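Local coordinates for protein probable ss-1,3-N-acetylglucosaminyltransferase (Staphylococcus aureus, PDB 6H2N) that is probably a glycosyltransferase of family 2, with a GT-A nucleotide-binding domain that holds uridine-diphosphate-N-acetylglucosamine in this structure, at residues Leu54-Asp59 / Val78-Leu83; Gly137-Glu142 / Glu220-Val225. All coordinates share one frame; numbering follows the deposited sequence.

Overall arrangement
Both contacts join neighbouring parallel strands of the mixed sheet at the heart of the GT-A domain, and contact 1 closes along the chain before contact 2 opens. Contact 1 pairs strand 52-58 with strand 79-82 through a beta-alpha-beta unit containing helix 66-72; contact 2 pairs strand 134-142 with strand 222-225. Their centres are 23 Å apart and their nearest atoms about 10 Å, so they do not touch; strands 22-28, 105-108 and 177-179 connect them through the sheet. Two separate parts of one sheet thus reach the site of bound uridine-diphosphate-N-acetylglucosamine: Asp59, at the end of 54-59, bonds its uracil, while the side chain of Val224 in contact 2 lies about 5 Å from a magnesium ion and about 6 Å from the ligand.

Contact 1. Residues Leu54-Asp59 / Val78-Leu83; sequences LIIIDD and VRFKQL. With UD1 (uridine-diphosphate-N-acetylglucosamine), chain K.
Ile56 and Val78 meet through methyl groups, CD1 of the isoleucine lying 4.1 Å from CG2 of the valine, and Leu54 runs alongside Val78. These branched, apolar residues suit a strand packed under helix 35-43, which touches both Leu54 and Ile56. Further along, Phe80 has its CG anti to the backbone N (chi1 170°), which swings the ring obliquely across Ile56: CD1 comes 4.1 Å from Ile56 CB, and Asp58 CB sits at the ring edge, 3.7 Å from CE1. Helix 66-72, the link between the two strands in this beta-alpha-beta crossover, packs on the same ring.

The parallel backbones are joined by five hydrogen bonds, among them a nearly straight one from Ile56 N to Arg79 O (2.9 Å, 176° at the hydrogen). At the polar edge, Gln82 NE2 gives Asp58 OD2 a weak, bent bond of 3.0 Å, while Asp58 OD1 is held by Ser61 and Thr28. Asp59, just past the strand, turns its OD2 to uracil N3 of the bound nucleotide sugar (2.6 Å, 170°). A carboxylate accepting from this N-H is consistent with recognition of the uracil through N3; Ser87, bonded to the same oxygen, would help to fix the carboxylate.

Contact 2. Residues Gly137-Glu142 / Glu220-Val225; sequences GKYGVE and EYYIVV
Within the GT-A sheet, strands 134-142 and 222-225 run parallel beside the nucleotide-sugar site, and Tyr139 and Tyr222 pair across them. The edge of Tyr139 is directed at the face of Tyr222 in an offset T-shaped stack, centroids 5.8 Å apart and planes at 76°. Tyr222 has its CG anti to the backbone N (chi1 -174°), whereas that of Tyr139 is anti to the carbonyl carbon; these different first torsions bring the edge of Tyr139 over to the ring of Tyr222 and to its CB, which Tyr139 CD1 reaches at 3.8 Å. Tyrosine suits both places because each residue is buried and its hydroxyl bonded: that of Tyr139 to Leu175 O, that of Tyr222 to Asp113 and to the backbone N of Asp110, the first aspartate of a probable DxD motif.

The strands then continue in parallel register, Gly140 N bonding Tyr222 O at 2.8 Å and Val224 N bonding Gly140 O. Glycine fits here because the carboxylate of Glu220 lies against its backbone, OE1 3.5 Å from Gly140 CA. One water links Glu220 OE2 (2.6 Å) to Tyr139 O; a second accepts from Val141 N and donates to Glu220 OE1. Farther along, Glu142 lies beside Val225, Glu142 OE1 3.8 Å from Val225 CG1, while Glu142 OE2 forms a salt bridge with Arg37.

Contact 1. Residues Leu54-Asp59 / Val78-Leu83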
loop_
_atom_site.group_PDB
_atom_site.type_symbol
_atom_site.label_atom_id
_atom_site.label_comp_id
_atom_site.label_asym_id
_atom_site.label_seq_id
_atom_site.Cartn_x
_atom_site.Cartn_y
_atom_site.Cartn_z
ATOM N N LEU B 54 -26.471 46.314 -16.636
ATOM C CA LEU B 54 -25.820 45.807 -15.441
ATOM C C LEU B 54 -26.873 45.715 -14.340
ATOM O O LEU B 54 -27.505 46.739 -13.964
ATOM C CB LEU B 54 -24.663 46.735 -15.059
ATOM C CG LEU B 54 -23.930 46.434 -13.752
ATOM C CD1 LEU B 54 -23.381 45.006 -13.727
ATOM C CD2 LEU B 54 -22.792 47.413 -13.541
ATOM N N ILE B 55 -27.047 44.484 -13.838
ATOM C CA ILE B 55 -27.916 44.159 -12.754
ATOM C C ILE B 55 -27.042 43.893 -11.535
ATOM O O ILE B 55 -26.266 42.949 -11.532
ATOM C CB ILE B 55 -28.809 42.950 -13.072
ATOM C CG1 ILE B 55 -29.580 43.156 -14.382
ATOM C CG2 ILE B 55 -29.726 42.650 -11.890
ATOM C CD1 ILE B 55 -30.425 41.983 -14.793
ATOM N N ILE B 56 -27.183 44.763 -10.529
ATOM C CA ILE B 56 -26.481 44.657 -9.304
ATOM C C ILE B 56 -27.453 44.140 -8.255
ATOM O O ILE B 56 -28.478 44.771 -8.035
ATOM C CB ILE B 56 -25.894 46.024 -8.887
ATOM C CG1 ILE B 56 -25.069 46.640 -10.024
ATOM C CG2 ILE B 56 -25.104 45.852 -7.607
ATOM C CD1 ILE B 56 -24.322 47.905 -9.662
ATOM N N ILE B 57 -27.077 43.035 -7.593
ATOM C CA ILE B 57 -27.837 42.503 -6.458
ATOM C C ILE B 57 -26.953 42.536 -5.213
ATOM O O ILE B 57 -25.979 41.791 -5.121
ATOM C CB ILE B 57 -28.379 41.094 -6.744
ATOM C CG1 ILE B 57 -29.149 41.073 -8.066
ATOM C CG2 ILE B 57 -29.219 40.613 -5.581
ATOM C CD1 ILE B 57 -28.358 40.507 -9.202
ATOM N N ASP B 58 -27.303 43.430 -4.283
ATOM C CA ASP B 58 -26.551 43.597 -3.071
ATOM C C ASP B 58 -27.068 42.600 -2.030
ATOM O O ASP B 58 -28.254 42.619 -1.687
ATOM C CB ASP B 58 -26.620 45.019 -2.519
ATOM C CG ASP B 58 -25.751 45.160 -1.283
ATOM O OD1 ASP B 58 -24.506 45.101 -1.452
ATOM O OD2 ASP B 58 -26.324 45.203 -0.165
ATOM N N ASP B 59 -26.154 41.784 -1.506
ATOM C CA ASP B 59 -26.483 40.704 -0.595
ATOM C C ASP B 59 -26.497 41.269 0.828
ATOM O O ASP B 59 -25.842 40.728 1.717
ATOM C CB ASP B 59 -25.519 39.524 -0.778
ATOM C CG ASP B 59 -26.032 38.184 -0.261
ATOM O OD1 ASP B 59 -27.183 38.131 0.197
ATOM O OD2 ASP B 59 -25.256 37.206 -0.306
ATOM N N VAL B 78 -27.759 51.501 -13.958
ATOM C CA VAL B 78 -27.778 50.112 -13.586
ATOM C C VAL B 78 -29.191 49.791 -13.123
ATOM O O VAL B 78 -29.957 50.695 -12.783
ATOM C CB VAL B 78 -26.721 49.837 -12.496
ATOM C CG1 VAL B 78 -25.324 50.243 -12.973
ATOM C CG2 VAL B 78 -27.046 50.527 -11.180
ATOM N N ARG B 79 -29.520 48.507 -13.093
ATOM C CA ARG B 79 -30.680 48.014 -12.352
ATOM C C ARG B 79 -30.175 47.476 -11.020
ATOM O O ARG B 79 -29.102 46.924 -10.948
ATOM C CB ARG B 79 -31.414 46.932 -13.146
ATOM C CG ARG B 79 -31.971 47.445 -14.461
ATOM C CD ARG B 79 -32.571 46.321 -15.270
ATOM N NE ARG B 79 -33.705 45.726 -14.580
ATOM C CZ ARG B 79 -34.190 44.530 -14.847
ATOM N NH1 ARG B 79 -33.675 43.817 -15.831
ATOM N NH2 ARG B 79 -35.181 44.048 -14.126
ATOM N N PHE B 80 -30.950 47.670 -9.965
ATOM C CA PHE B 80 -30.460 47.377 -8.660
ATOM C C PHE B 80 -31.570 46.785 -7.796
ATOM O O PHE B 80 -32.678 47.289 -7.787
ATOM C CB PHE B 80 -29.896 48.642 -8.015
ATOM C CG PHE B 80 -29.580 48.460 -6.555
ATOM C CD1 PHE B 80 -28.546 47.628 -6.157
ATOM C CD2 PHE B 80 -30.330 49.097 -5.584
ATOM C CE1 PHE B 80 -28.248 47.467 -4.815
ATOM C CE2 PHE B 80 -30.058 48.895 -4.238
ATOM C CZ PHE B 80 -29.004 48.100 -3.858
ATOM N N LYS B 81 -31.226 45.720 -7.073
ATOM C CA LYS B 81 -32.063 45.161 -6.054
ATOM C C LYS B 81 -31.204 44.858 -4.823
ATOM O O LYS B 81 -30.148 44.240 -4.954
ATOM C CB LYS B 81 -32.750 43.897 -6.578
ATOM C CG LYS B 81 -33.887 43.388 -5.690
ATOM C CD LYS B 81 -34.720 42.285 -6.309
ATOM C CE LYS B 81 -35.659 42.748 -7.406
ATOM N NZ LYS B 81 -36.183 41.595 -8.184
ATOM N N GLN B 82 -31.647 45.284 -3.633
ATOM C CA GLN B 82 -30.954 44.874 -2.384
ATOM C C GLN B 82 -31.731 43.713 -1.749
ATOM O O GLN B 82 -32.937 43.798 -1.550
ATOM C CB GLN B 82 -30.780 45.998 -1.345
ATOM C CG GLN B 82 -29.734 45.636 -0.274
ATOM C CD GLN B 82 -29.439 46.717 0.731
ATOM O OE1 GLN B 82 -30.257 47.012 1.606
ATOM N NE2 GLN B 82 -28.247 47.298 0.647
ATOM N N LEU B 83 -31.019 42.654 -1.378
ATOM C CA LEU B 83 -31.608 41.603 -0.584
ATOM C C LEU B 83 -31.705 42.081 0.866
ATOM O O LEU B 83 -30.912 42.896 1.298
ATOM C CB LEU B 83 -30.757 40.344 -0.707
ATOM C CG LEU B 83 -30.617 39.812 -2.126
ATOM C CD1 LEU B 83 -30.014 38.427 -2.105
ATOM C CD2 LEU B 83 -31.959 39.818 -2.839
HETATM C "C1'" UD1 K . -14.481 32.410 -5.984
HETATM C "C2'" UD1 K . -14.131 31.805 -7.341
HETATM C "C3'" UD1 K . -14.972 32.462 -8.423
HETATM C "C4'" UD1 K . -16.453 32.318 -8.076
HETATM C "C5'" UD1 K . -16.725 32.810 -6.641
HETATM C "C6'" UD1 K . -18.161 32.582 -6.205
HETATM C "C7'" UD1 K . -11.794 30.998 -7.401
HETATM C "C8'" UD1 K . -10.392 31.276 -7.886
HETATM N "N2'" UD1 K . -12.714 31.935 -7.682
HETATM O "O1'" UD1 K . -14.280 33.814 -6.069
HETATM O "O3'" UD1 K . -14.655 31.851 -9.688
HETATM O "O4'" UD1 K . -17.260 33.020 -9.033
HETATM O "O5'" UD1 K . -15.855 32.166 -5.694
HETATM O "O6'" UD1 K . -18.434 31.197 -6.243
HETATM O "O7'" UD1 K . -12.073 29.972 -6.793
HETATM N N1 UD1 K . -20.964 37.496 -2.456
HETATM C C2 UD1 K . -22.319 37.570 -2.134
HETATM N N3 UD1 K . -22.730 37.350 -0.868
HETATM C C4 UD1 K . -21.834 37.063 0.089
HETATM C C5 UD1 K . -20.491 36.987 -0.208
HETATM C C6 UD1 K . -20.069 37.202 -1.512
HETATM O O2 UD1 K . -23.143 37.818 -3.037
HETATM O O4 UD1 K . -22.212 36.875 1.265
HETATM C C1B UD1 K . -20.566 37.744 -3.842
HETATM C C2B UD1 K . -19.423 38.746 -3.999
HETATM O "O2'" UD1 K . -19.887 40.106 -3.914
HETATM C C3B UD1 K . -18.933 38.367 -5.388
HETATM C C4B UD1 K . -19.191 36.867 -5.469
HETATM O O4B UD1 K . -20.160 36.539 -4.483
HETATM O O3B UD1 K . -19.683 38.999 -6.433
HETATM C C5B UD1 K . -17.952 36.053 -5.191
HETATM O O5B UD1 K . -17.229 36.615 -4.103
HETATM P PA UD1 K . -15.660 36.785 -4.246
HETATM O O1A UD1 K . -15.123 37.373 -2.966
HETATM O O2A UD1 K . -15.331 37.422 -5.593
HETATM O O3A UD1 K . -15.226 35.228 -4.285
HETATM P PB UD1 K . -13.795 34.724 -4.835
HETATM O O1B UD1 K . -12.947 35.799 -5.476
HETATM O O2B UD1 K . -13.225 33.817 -3.779
#

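Contact 2. Residues Gly137-Glu142 / Glu220-Val225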
loop_
_atom_site.group_PDB
_atom_site.type_symbol
_atom_site.label_atom_id
_atom_site.label_comp_id
_atom_site.label_asym_id
_atom_site.label_seq_id
_atom_site.Cartn_x
_atom_site.Cartn_y
_atom_site.Cartn_z
ATOM N N GLY B 137 -14.713 33.748 -22.582
ATOM C CA GLY B 137 -13.641 34.641 -22.816
ATOM C C GLY B 137 -12.428 34.334 -21.937
ATOM O O GLY B 137 -12.571 34.061 -20.709
ATOM N N LYS B 138 -11.232 34.456 -22.525
ATOM C CA LYS B 138 -9.987 34.210 -21.833
ATOM C C LYS B 138 -9.861 35.087 -20.570
ATOM O O LYS B 138 -10.184 36.292 -20.606
ATOM C CB LYS B 138 -8.784 34.510 -22.720
ATOM C CG LYS B 138 -7.478 34.315 -21.970
ATOM C CD LYS B 138 -6.283 34.048 -22.804
ATOM C CE LYS B 138 -5.680 35.273 -23.416
ATOM N NZ LYS B 138 -4.372 34.905 -24.012
ATOM N N TYR B 139 -9.342 34.479 -19.492
ATOM C CA TYR B 139 -9.161 35.125 -18.169
ATOM C C TYR B 139 -7.749 35.701 -18.033
ATOM O O TYR B 139 -6.735 35.101 -18.435
ATOM C CB TYR B 139 -9.422 34.139 -17.020
ATOM C CG TYR B 139 -10.800 33.535 -17.046
ATOM C CD1 TYR B 139 -11.914 34.288 -16.705
ATOM C CD2 TYR B 139 -11.003 32.214 -17.404
ATOM C CE1 TYR B 139 -13.192 33.753 -16.750
ATOM C CE2 TYR B 139 -12.283 31.675 -17.499
ATOM C CZ TYR B 139 -13.386 32.445 -17.171
ATOM O OH TYR B 139 -14.649 31.921 -17.247
ATOM N N GLY B 140 -7.690 36.892 -17.445
ATOM C CA GLY B 140 -6.483 37.457 -16.942
ATOM C C GLY B 140 -6.528 37.511 -15.426
ATOM O O GLY B 140 -7.537 37.235 -14.817
ATOM N N VAL B 141 -5.409 37.886 -14.824
ATOM C CA VAL B 141 -5.304 37.942 -13.396
ATOM C C VAL B 141 -4.535 39.215 -13.019
ATOM O O VAL B 141 -3.656 39.692 -13.749
ATOM C CB VAL B 141 -4.675 36.652 -12.829
ATOM C CG1 VAL B 141 -3.239 36.473 -13.287
ATOM C CG2 VAL B 141 -4.755 36.598 -11.307
ATOM N N GLU B 142 -4.939 39.791 -11.885
ATOM C CA GLU B 142 -4.278 40.937 -11.263
ATOM C C GLU B 142 -3.816 40.491 -9.861
ATOM O O GLU B 142 -4.656 40.111 -9.006
ATOM C CB GLU B 142 -5.271 42.100 -11.241
ATOM C CG GLU B 142 -4.641 43.475 -11.288
ATOM C CD GLU B 142 -5.594 44.589 -10.885
ATOM O OE1 GLU B 142 -5.694 44.882 -9.669
ATOM O OE2 GLU B 142 -6.252 45.148 -11.781
ATOM N N GLU B 220 -7.445 39.369 -22.828
ATOM C CA GLU B 220 -7.865 38.918 -21.528
ATOM C C GLU B 220 -9.163 39.670 -21.213
ATOM O O GLU B 220 -9.146 40.824 -20.696
ATOM C CB GLU B 220 -6.751 39.130 -20.515
ATOM C CG GLU B 220 -5.518 38.316 -20.809
ATOM C CD GLU B 220 -4.411 38.495 -19.783
ATOM O OE1 GLU B 220 -4.483 39.445 -18.983
ATOM O OE2 GLU B 220 -3.466 37.688 -19.803
ATOM N N TYR B 221 -10.284 39.006 -21.499
ATOM C CA TYR B 221 -11.559 39.612 -21.532
ATOM C C TYR B 221 -12.152 39.803 -20.131
ATOM O O TYR B 221 -12.913 40.736 -19.933
ATOM C CB TYR B 221 -12.548 38.792 -22.355
ATOM C CG TYR B 221 -12.408 38.948 -23.844
ATOM C CD1 TYR B 221 -12.768 40.119 -24.491
ATOM C CD2 TYR B 221 -11.956 37.894 -24.615
ATOM C CE1 TYR B 221 -12.642 40.246 -25.871
ATOM C CE2 TYR B 221 -11.848 38.004 -25.988
ATOM C CZ TYR B 221 -12.169 39.189 -26.622
ATOM O OH TYR B 221 -12.056 39.258 -27.986
ATOM N N TYR B 222 -11.856 38.870 -19.214
ATOM C CA TYR B 222 -12.278 38.935 -17.822
ATOM C C TYR B 222 -11.024 38.929 -16.940
ATOM O O TYR B 222 -10.220 37.997 -17.028
ATOM C CB TYR B 222 -13.207 37.756 -17.521
ATOM C CG TYR B 222 -13.840 37.765 -16.158
ATOM C CD1 TYR B 222 -13.092 37.582 -15.003
ATOM C CD2 TYR B 222 -15.192 38.017 -16.020
ATOM C CE1 TYR B 222 -13.683 37.631 -13.742
ATOM C CE2 TYR B 222 -15.801 38.062 -14.773
ATOM C CZ TYR B 222 -15.045 37.878 -13.625
ATOM O OH TYR B 222 -15.658 37.957 -12.398
ATOM N N ILE B 223 -10.850 39.952 -16.080
ATOM C CA ILE B 223 -9.686 40.022 -15.181
ATOM C C ILE B 223 -10.112 39.643 -13.762
ATOM O O ILE B 223 -10.890 40.371 -13.131
ATOM C CB ILE B 223 -9.010 41.411 -15.178
ATOM C CG1 ILE B 223 -8.579 41.805 -16.592
ATOM C CG2 ILE B 223 -7.829 41.440 -14.220
ATOM C CD1 ILE B 223 -9.627 42.605 -17.316
ATOM N N VAL B 224 -9.567 38.527 -13.272
ATOM C CA VAL B 224 -9.749 38.103 -11.898
ATOM C C VAL B 224 -8.785 38.911 -11.021
ATOM O O VAL B 224 -7.578 38.813 -11.190
ATOM C CB VAL B 224 -9.486 36.600 -11.725
ATOM C CG1 VAL B 224 -9.565 36.195 -10.258
ATOM C CG2 VAL B 224 -10.419 35.742 -12.567
ATOM N N VAL B 225 -9.323 39.681 -10.073
ATOM C CA VAL B 225 -8.508 40.419 -9.115
ATOM C C VAL B 225 -8.437 39.612 -7.811
ATOM O O VAL B 225 -9.474 39.342 -7.197
ATOM C CB VAL B 225 -9.077 41.827 -8.875
ATOM C CG1 VAL B 225 -8.184 42.635 -7.938
ATOM C CG2 VAL B 225 -9.296 42.551 -10.193
HETATM O O HOH W 1 -4.166 35.299 -19.040
HETATM O O HOH W 2 -3.034 38.266 -16.717
#